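Local coordinates for protein glycerophosphodiester phosphodiesterase (Thermotoga maritima, PDB 1O1Z) that belongs to the glycerophosphodiester phosphodiesterase family and adopts the TIM-barrel fold, with a sodium ion bound in the crystal structure, at residues V58-D61 / K65-F68; I106-K111 / D117-I122; V44-R49 / T91-V96. One frame throughout, in Å; residues are numbered along the deposited sequence.

Interaction 1 (V58-D61 / K65-F68); sequences VSHD and KRLF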
loop_
_atom_site.group_PDB
_atom_site.type_symbol
_atom_site.label_atom_id
_atom_site.label_comp_id
_atom_site.label_asym_id
_atom_site.label_seq_id
_atom_site.Cartn_x
_atom_site.Cartn_y
_atom_site.Cartn_z
ATOM N N VAL A 58 0.466 6.661 -10.952
ATOM C CA VAL A 58 -0.331 6.014 -9.906
ATOM C C VAL A 58 -1.552 5.351 -10.573
ATOM O O VAL A 58 -2.468 6.022 -11.047
ATOM C CB VAL A 58 -0.744 6.995 -8.825
ATOM C CG1 VAL A 58 -1.583 6.288 -7.746
ATOM C CG2 VAL A 58 0.471 7.659 -8.201
ATOM N N SER A 59 -1.551 4.019 -10.654
ATOM C CA SER A 59 -2.659 3.269 -11.223
ATOM C C SER A 59 -2.586 1.837 -10.722
ATOM O O SER A 59 -1.572 1.175 -10.912
ATOM C CB SER A 59 -2.576 3.252 -12.749
ATOM O OG SER A 59 -3.681 2.519 -13.308
ATOM N N HIS A 60 -3.668 1.357 -10.108
ATOM C CA HIS A 60 -3.726 -0.059 -9.722
ATOM C C HIS A 60 -3.677 -1.012 -10.930
ATOM O O HIS A 60 -2.838 -1.923 -10.979
ATOM C CB HIS A 60 -4.976 -0.317 -8.882
ATOM C CG HIS A 60 -5.100 -1.737 -8.465
ATOM N ND1 HIS A 60 -5.775 -2.673 -9.210
ATOM C CD2 HIS A 60 -4.559 -2.395 -7.412
ATOM C CE1 HIS A 60 -5.673 -3.852 -8.614
ATOM N NE2 HIS A 60 -4.928 -3.715 -7.536
ATOM N N ASP A 61 -4.546 -0.796 -11.908
ATOM C CA ASP A 61 -4.647 -1.647 -13.077
ATOM C C ASP A 61 -3.597 -1.229 -14.107
ATOM O O ASP A 61 -3.154 -0.076 -14.120
ATOM C CB ASP A 61 -6.015 -1.521 -13.726
ATOM C CG ASP A 61 -7.177 -2.061 -12.880
ATOM O OD1 ASP A 61 -6.967 -2.728 -11.837
ATOM O OD2 ASP A 61 -8.347 -1.891 -13.274
ATOM N N LYS A 65 -9.340 0.660 -18.482
ATOM C CA LYS A 65 -10.647 0.115 -18.839
ATOM C C LYS A 65 -11.667 0.241 -17.715
ATOM O O LYS A 65 -12.782 0.706 -17.935
ATOM C CB LYS A 65 -10.551 -1.365 -19.288
ATOM C CG LYS A 65 -9.693 -1.602 -20.500
ATOM C CD LYS A 65 -10.018 -2.920 -21.228
ATOM C CE LYS A 65 -9.124 -4.062 -20.791
ATOM N NZ LYS A 65 -9.252 -5.229 -21.722
ATOM N N ARG A 66 -11.292 -0.171 -16.513
ATOM C CA ARG A 66 -12.253 -0.271 -15.409
ATOM C C ARG A 66 -12.813 1.078 -14.981
ATOM O O ARG A 66 -14.004 1.203 -14.726
ATOM C CB ARG A 66 -11.601 -0.972 -14.217
ATOM C CG ARG A 66 -12.493 -1.190 -12.989
ATOM C CD ARG A 66 -11.826 -2.044 -11.911
ATOM N NE ARG A 66 -10.521 -1.502 -11.537
ATOM C CZ ARG A 66 -10.290 -0.669 -10.515
ATOM N NH1 ARG A 66 -11.264 -0.324 -9.662
ATOM N NH2 ARG A 66 -9.065 -0.218 -10.317
ATOM N N LEU A 67 -11.951 2.080 -14.894
ATOM C CA LEU A 67 -12.337 3.375 -14.314
ATOM C C LEU A 67 -12.760 4.397 -15.365
ATOM O O LEU A 67 -13.543 5.303 -15.067
ATOM C CB LEU A 67 -11.180 3.944 -13.498
ATOM C CG LEU A 67 -10.720 3.177 -12.243
ATOM C CD1 LEU A 67 -9.570 3.874 -11.641
ATOM C CD2 LEU A 67 -11.875 3.027 -11.253
ATOM N N PHE A 68 -12.237 4.260 -16.580
ATOM C CA PHE A 68 -12.484 5.224 -17.666
ATOM C C PHE A 68 -13.102 4.653 -18.937
ATOM O O PHE A 68 -13.505 5.410 -19.823
ATOM C CB PHE A 68 -11.166 5.937 -18.014
ATOM C CG PHE A 68 -10.559 6.635 -16.860
ATOM C CD1 PHE A 68 -11.007 7.896 -16.493
ATOM C CD2 PHE A 68 -9.561 6.030 -16.098
ATOM C CE1 PHE A 68 -10.459 8.544 -15.395
ATOM C CE2 PHE A 68 -9.002 6.673 -14.998
ATOM C CZ PHE A 68 -9.458 7.938 -14.651
HETATM O O HOH W 1 -6.756 1.128 -11.845
HETATM O O HOH W 2 -8.641 -1.123 -15.704
#
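Asp61 OD2 is the focus of this contact: it takes the side chain of Arg66 and has a water close by. Arg66 NE donates to Asp61 OD2 over 2.8 Å in a salt bridge that is nearly straight, with an angle of 167° at the hydrogen. The carboxylate oxygen lies close to the guanidinium plane, but NE reaches it on the syn side from well out of the carboxylate plane, in keeping with planes turned 68° against each other. This is therefore a single-bond pairing through NE, not a flat two-pronged one. The bend of the arginine chain at its third torsion (chi3 54°) turns NE back toward the aspartate. A water that accepts from Arg66 N lies 2.6 Å from Asp61 OD2, between the carboxylate and the start of the short helix. A second water, held by Asp61 N, is only weakly bonded to Arg66 NH2. The other carboxylate oxygen is used within its own segment: His60 ND1 donates to Asp61 OD1 over 2.9 Å, from the anti side and almost in the imidazole plane, but tilted out of the carboxylate plane. Both oxygens are thus engaged, which should restrict the rotation of the carboxylate between histidine and arginine. Ser59 OG further pins the turn by donating to Asp61 O at 2.8 Å, in the carbonyl plane. Leu67 CD2 lies above one face of the guanidinium, toward its rim, and Arg66 NH1 forms a salt bridge with Glu27. The ion pair, at the surface, thus joins the loop after strand 56-58 to helix 65-68, within the excursion that separates strand 43-50 from helix 93-99, an insertion of the kind found in this family of TIM barrels.

Interaction 2 (I106-K111 / D117-I122); sequences INIEIK and DAVLEI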
loop_
_atom_site.group_PDB
_atom_site.type_symbol
_atom_site.label_atom_id
_atom_site.label_comp_id
_atom_site.label_asym_id
_atom_site.label_seq_id
_atom_site.Cartn_x
_atom_site.Cartn_y
_atom_site.Cartn_z
ATOM N N ILE A 106 3.201 7.289 3.243
ATOM C CA ILE A 106 2.764 6.809 1.944
ATOM C C ILE A 106 3.286 5.388 1.742
ATOM O O ILE A 106 4.501 5.159 1.732
ATOM C CB ILE A 106 3.216 7.702 0.787
ATOM C CG1 ILE A 106 2.705 9.139 0.959
ATOM C CG2 ILE A 106 2.699 7.172 -0.522
ATOM C CD1 ILE A 106 3.291 10.108 -0.068
ATOM N N ASN A 107 2.372 4.450 1.636
ATOM C CA ASN A 107 2.670 3.060 1.346
ATOM C C ASN A 107 2.556 2.901 -0.154
ATOM O O ASN A 107 1.473 2.960 -0.699
ATOM C CB ASN A 107 1.708 2.143 2.098
ATOM C CG ASN A 107 1.795 0.721 1.701
ATOM O OD1 ASN A 107 0.805 -0.002 1.853
ATOM N ND2 ASN A 107 2.958 0.271 1.220
ATOM N N ILE A 108 3.705 2.761 -0.811
ATOM C CA ILE A 108 3.776 2.614 -2.257
ATOM C C ILE A 108 3.834 1.147 -2.612
ATOM O O ILE A 108 4.828 0.496 -2.340
ATOM C CB ILE A 108 5.045 3.331 -2.779
ATOM C CG1 ILE A 108 5.051 4.815 -2.417
ATOM C CG2 ILE A 108 5.203 3.173 -4.279
ATOM C CD1 ILE A 108 6.381 5.496 -2.607
ATOM N N GLU A 109 2.782 0.634 -3.245
ATOM C CA GLU A 109 2.779 -0.730 -3.736
ATOM C C GLU A 109 3.350 -0.722 -5.139
ATOM O O GLU A 109 2.802 -0.105 -6.055
ATOM C CB GLU A 109 1.397 -1.386 -3.710
ATOM C CG GLU A 109 1.495 -2.818 -4.232
ATOM C CD GLU A 109 0.210 -3.603 -4.343
ATOM O OE1 GLU A 109 -0.826 -3.190 -3.794
ATOM O OE2 GLU A 109 0.258 -4.656 -5.029
ATOM N N ILE A 110 4.433 -1.459 -5.315
ATOM C CA ILE A 110 5.087 -1.577 -6.605
ATOM C C ILE A 110 4.355 -2.640 -7.403
ATOM O O ILE A 110 4.374 -3.824 -7.043
ATOM C CB ILE A 110 6.542 -2.008 -6.440
ATOM C CG1 ILE A 110 7.285 -1.177 -5.400
ATOM C CG2 ILE A 110 7.206 -1.981 -7.819
ATOM C CD1 ILE A 110 7.569 0.164 -5.838
ATOM N N LYS A 111 3.749 -2.258 -8.524
ATOM C CA LYS A 111 3.013 -3.211 -9.340
ATOM C C LYS A 111 3.851 -3.882 -10.438
ATOM O O LYS A 111 3.442 -4.912 -10.988
ATOM C CB LYS A 111 1.802 -2.503 -9.987
ATOM C CG LYS A 111 0.728 -2.071 -9.013
ATOM C CD LYS A 111 0.109 -3.299 -8.305
ATOM C CE LYS A 111 -1.269 -3.073 -7.758
ATOM N NZ LYS A 111 -1.767 -4.326 -7.072
ATOM N N ASP A 117 13.428 1.004 -9.958
ATOM C CA ASP A 117 14.565 1.936 -9.927
ATOM C C ASP A 117 14.080 3.390 -9.937
ATOM O O ASP A 117 14.600 4.226 -9.186
ATOM C CB ASP A 117 15.508 1.688 -11.085
ATOM C CG ASP A 117 16.365 0.432 -10.893
ATOM O OD1 ASP A 117 16.533 -0.051 -9.751
ATOM O OD2 ASP A 117 16.928 -0.123 -11.836
ATOM N N ALA A 118 13.091 3.706 -10.779
ATOM C CA ALA A 118 12.537 5.052 -10.831
ATOM C C ALA A 118 11.861 5.469 -9.526
ATOM O O ALA A 118 11.965 6.612 -9.100
ATOM C CB ALA A 118 11.568 5.178 -11.988
ATOM N N VAL A 119 11.171 4.540 -8.894
ATOM C CA VAL A 119 10.526 4.801 -7.618
ATOM C C VAL A 119 11.589 5.095 -6.555
ATOM O O VAL A 119 11.436 6.030 -5.786
ATOM C CB VAL A 119 9.648 3.619 -7.177
ATOM C CG1 VAL A 119 9.226 3.750 -5.719
ATOM C CG2 VAL A 119 8.431 3.517 -8.093
ATOM N N LEU A 120 12.641 4.295 -6.508
ATOM C CA LEU A 120 13.698 4.499 -5.513
ATOM C C LEU A 120 14.379 5.848 -5.704
ATOM O O LEU A 120 14.680 6.526 -4.733
ATOM C CB LEU A 120 14.683 3.346 -5.520
ATOM C CG LEU A 120 14.070 2.087 -4.891
ATOM C CD1 LEU A 120 14.873 0.842 -5.237
ATOM C CD2 LEU A 120 13.957 2.286 -3.339
ATOM N N GLU A 121 14.598 6.254 -6.950
ATOM C CA GLU A 121 15.259 7.518 -7.199
ATOM C C GLU A 121 14.417 8.687 -6.711
ATOM O O GLU A 121 14.930 9.586 -6.006
ATOM C CB GLU A 121 15.606 7.639 -8.690
ATOM C CG GLU A 121 16.456 8.852 -9.026
ATOM C CD GLU A 121 17.779 8.888 -8.268
ATOM O OE1 GLU A 121 18.390 7.811 -8.019
ATOM O OE2 GLU A 121 18.220 10.007 -7.908
ATOM N N ILE A 122 13.118 8.692 -7.034
ATOM C CA ILE A 122 12.262 9.803 -6.658
ATOM C C ILE A 122 12.025 9.809 -5.148
ATOM O O ILE A 122 11.782 10.862 -4.535
ATOM C CB ILE A 122 10.935 9.793 -7.441
ATOM C CG1 ILE A 122 10.229 11.146 -7.246
ATOM C CG2 ILE A 122 10.069 8.659 -7.044
#
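Ile110 and Val119 reach toward each other tip to tip, strand against helix. From Ile110 CB the side chain forks: CG2 lies anti to the backbone N, while CG1, beside that N, carries CD1 toward the helix. The second torsion (chi2 -72°) then swings the terminal methyl against the fork of the valine, with Ile110 CD1 4.0 Å from Val119 CG1 and almost as near to Val119 CG2, so that one methyl faces both branches. Val119 CG1 also meets the neighbouring outward residue of the strand, lying 4.3 Å from Ile108 CG2. A single valine therefore bears on two isoleucines, by apolar contact alone. Glu109, between them in sequence, points to the other side of the strand, where Lys111 NZ forms a salt bridge of 2.9 Å with Glu109 OE2, approaching from above the carboxylate plane. Phe131 of strand 129-133 touches both Ile108 and Val119, extending the apolar layer. Helix 93-99 borders the same layer, with Leu93 against Ile108 and Ile122. The contact thus joins the first strand and the helix of the beta-alpha-beta unit made by strand 105-110, helix 116-123 and strand 129-133, a building block of the barrel in which the helix packs on the outer face of the parallel strands.

Interaction 3 (V44-R49 / T91-V96); sequences VELDVR and TTLKEV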
loop_
_atom_site.group_PDB
_atom_site.type_symbol
_atom_site.label_atom_id
_atom_site.label_comp_id
_atom_site.label_asym_id
_atom_site.label_seq_id
_atom_site.Cartn_x
_atom_site.Cartn_y
_atom_site.Cartn_z
ATOM N N VAL A 44 -1.687 7.125 3.319
ATOM C CA VAL A 44 -2.401 6.518 2.214
ATOM C C VAL A 44 -1.598 5.385 1.642
ATOM O O VAL A 44 -0.387 5.351 1.819
ATOM C CB VAL A 44 -2.700 7.544 1.104
ATOM C CG1 VAL A 44 -3.610 8.688 1.586
ATOM C CG2 VAL A 44 -1.409 8.128 0.503
ATOM N N GLU A 45 -2.278 4.454 0.998
ATOM C CA GLU A 45 -1.657 3.410 0.184
ATOM C C GLU A 45 -1.990 3.722 -1.258
ATOM O O GLU A 45 -3.108 4.167 -1.582
ATOM C CB GLU A 45 -2.189 2.038 0.613
ATOM C CG GLU A 45 -1.628 0.838 -0.115
ATOM C CD GLU A 45 -2.264 0.549 -1.474
ATOM O OE1 GLU A 45 -3.404 0.995 -1.746
ATOM O OE2 GLU A 45 -1.602 -0.151 -2.296
ATOM N N LEU A 46 -1.034 3.476 -2.146
ATOM C CA LEU A 46 -1.257 3.702 -3.570
ATOM C C LEU A 46 -0.435 2.732 -4.389
ATOM O O LEU A 46 0.441 2.056 -3.859
ATOM C CB LEU A 46 -0.953 5.153 -3.914
ATOM C CG LEU A 46 0.444 5.689 -3.619
ATOM C CD1 LEU A 46 1.472 5.230 -4.657
ATOM C CD2 LEU A 46 0.427 7.201 -3.541
ATOM N N ASP A 47 -0.708 2.666 -5.691
ATOM C CA ASP A 47 -0.139 1.696 -6.595
ATOM C C ASP A 47 0.623 2.402 -7.699
ATOM O O ASP A 47 0.096 3.352 -8.255
ATOM C CB ASP A 47 -1.269 0.928 -7.252
ATOM C CG ASP A 47 -2.216 0.367 -6.235
ATOM O OD1 ASP A 47 -3.378 0.843 -6.080
ATOM O OD2 ASP A 47 -1.791 -0.507 -5.440
ATOM N N VAL A 48 1.836 1.930 -8.016
ATOM C CA VAL A 48 2.665 2.570 -9.030
ATOM C C VAL A 48 3.076 1.656 -10.169
ATOM O O VAL A 48 3.347 0.456 -9.989
ATOM C CB VAL A 48 3.926 3.265 -8.440
ATOM C CG1 VAL A 48 3.530 4.403 -7.532
ATOM C CG2 VAL A 48 4.862 2.298 -7.743
ATOM N N ARG A 49 3.150 2.286 -11.354
ATOM C CA ARG A 49 3.490 1.651 -12.616
ATOM C C ARG A 49 4.258 2.657 -13.476
ATOM O O ARG A 49 4.357 3.837 -13.130
ATOM C CB ARG A 49 2.221 1.273 -13.377
ATOM C CG ARG A 49 1.400 0.198 -12.691
ATOM C CD ARG A 49 0.185 -0.179 -13.511
ATOM N NE ARG A 49 -0.500 -1.293 -12.898
ATOM C CZ ARG A 49 -0.216 -2.567 -13.069
ATOM N NH1 ARG A 49 0.764 -2.972 -13.878
ATOM N NH2 ARG A 49 -0.950 -3.489 -12.446
ATOM N N THR A 91 -2.618 10.691 -11.759
ATOM C CA THR A 91 -1.520 11.428 -11.190
ATOM C C THR A 91 -0.219 10.637 -11.164
ATOM O O THR A 91 -0.184 9.469 -11.489
ATOM C CB THR A 91 -1.917 11.967 -9.790
ATOM O OG1 THR A 91 -0.961 12.924 -9.314
ATOM C CG2 THR A 91 -1.977 10.907 -8.743
ATOM N N THR A 92 0.850 11.340 -10.864
ATOM C CA THR A 92 2.185 10.743 -10.798
ATOM C C THR A 92 2.619 10.687 -9.352
ATOM O O THR A 92 2.124 11.422 -8.497
ATOM C CB THR A 92 3.177 11.565 -11.567
ATOM O OG1 THR A 92 3.274 12.885 -11.015
ATOM C CG2 THR A 92 2.715 11.764 -13.043
ATOM N N LEU A 93 3.579 9.822 -9.065
ATOM C CA LEU A 93 4.105 9.748 -7.709
ATOM C C LEU A 93 4.708 11.090 -7.277
ATOM O O LEU A 93 4.506 11.530 -6.149
ATOM C CB LEU A 93 5.104 8.598 -7.606
ATOM C CG LEU A 93 5.672 8.373 -6.219
ATOM C CD1 LEU A 93 4.526 7.999 -5.240
ATOM C CD2 LEU A 93 6.732 7.279 -6.270
ATOM N N LYS A 94 5.431 11.735 -8.187
ATOM C CA LYS A 94 5.955 13.075 -7.934
ATOM C C LYS A 94 4.875 14.052 -7.430
ATOM O O LYS A 94 5.079 14.800 -6.439
ATOM C CB LYS A 94 6.605 13.630 -9.201
ATOM C CG LYS A 94 7.025 15.110 -9.139
ATOM C CD LYS A 94 7.733 15.528 -10.423
ATOM C CE LYS A 94 8.122 17.012 -10.397
ATOM N NZ LYS A 94 6.916 17.891 -10.428
ATOM N N GLU A 95 3.727 14.068 -8.107
ATOM C CA GLU A 95 2.620 14.947 -7.726
ATOM C C GLU A 95 2.009 14.593 -6.364
ATOM O O GLU A 95 1.626 15.478 -5.587
ATOM C CB GLU A 95 1.552 14.943 -8.825
ATOM C CG GLU A 95 2.025 15.623 -10.081
ATOM C CD GLU A 95 1.048 15.545 -11.226
ATOM O OE1 GLU A 95 0.647 14.424 -11.615
ATOM O OE2 GLU A 95 0.693 16.616 -11.748
ATOM N N VAL A 96 1.945 13.304 -6.042
ATOM C CA VAL A 96 1.457 12.907 -4.719
ATOM C C VAL A 96 2.359 13.484 -3.632
ATOM O O VAL A 96 1.873 14.029 -2.644
ATOM C CB VAL A 96 1.325 11.386 -4.585
ATOM C CG1 VAL A 96 0.895 11.012 -3.194
ATOM C CG2 VAL A 96 0.332 10.847 -5.608
#
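No ring or other flat group meets a partner across this contact; Leu46 and Val48 touch Leu93 and Val96 through methyl groups alone. It is the strand-to-helix packing of a TIM barrel, in which helix 93-99 lies against the outer face of strand 43-50. Leu46 is the hub. Its CG sits in the crowded position between the backbone N and the carbonyl carbon (chi1 58°), and its two methyls serve different partners. Leu46 CD2 reaches tip to tip for the valine, 3.9 Å from Val96 CG1, with Val96 CG2 slightly farther off. Leu46 CD1 instead meets Leu93 CD1 at 4.2 Å, where the two leucines cross at about a right angle. Leu93 CD1 also comes to 4.4 Å from Val48 CG1, so that this one methyl lies near two outward residues of the strand. Phe33 of helix 30-38 touches both Leu46 and Val96 and continues the apolar packing. The helix starts with a capping box: Glu95 N donates to Thr92 OG1 over 3.2 Å, and in return the anti lone pair of Glu95 OE1 accepts from Thr92 N.

Interactions 2 and 3 are buried and wholly apolar across their segments, and both hold a helix to the outside of the same sheet. Their strands, 43-50 and 105-110, are parallel neighbours, joined by probable hydrogen bonds from Asn107 N to Val44 O and from Glu109 N to Leu46 O; the side chains of Val48 and Ile108 also touch. Interaction 1 is a surface contact of charge and water, in the excursion between the two segments of interaction 3. It is joined to both segments of interaction 3 by probable hydrogen bonds from Arg49 NH2 to His60 O and from Val58 N to Thr91 O. Close packing of His60 NE2 and Lys111 NZ links it to interaction 2.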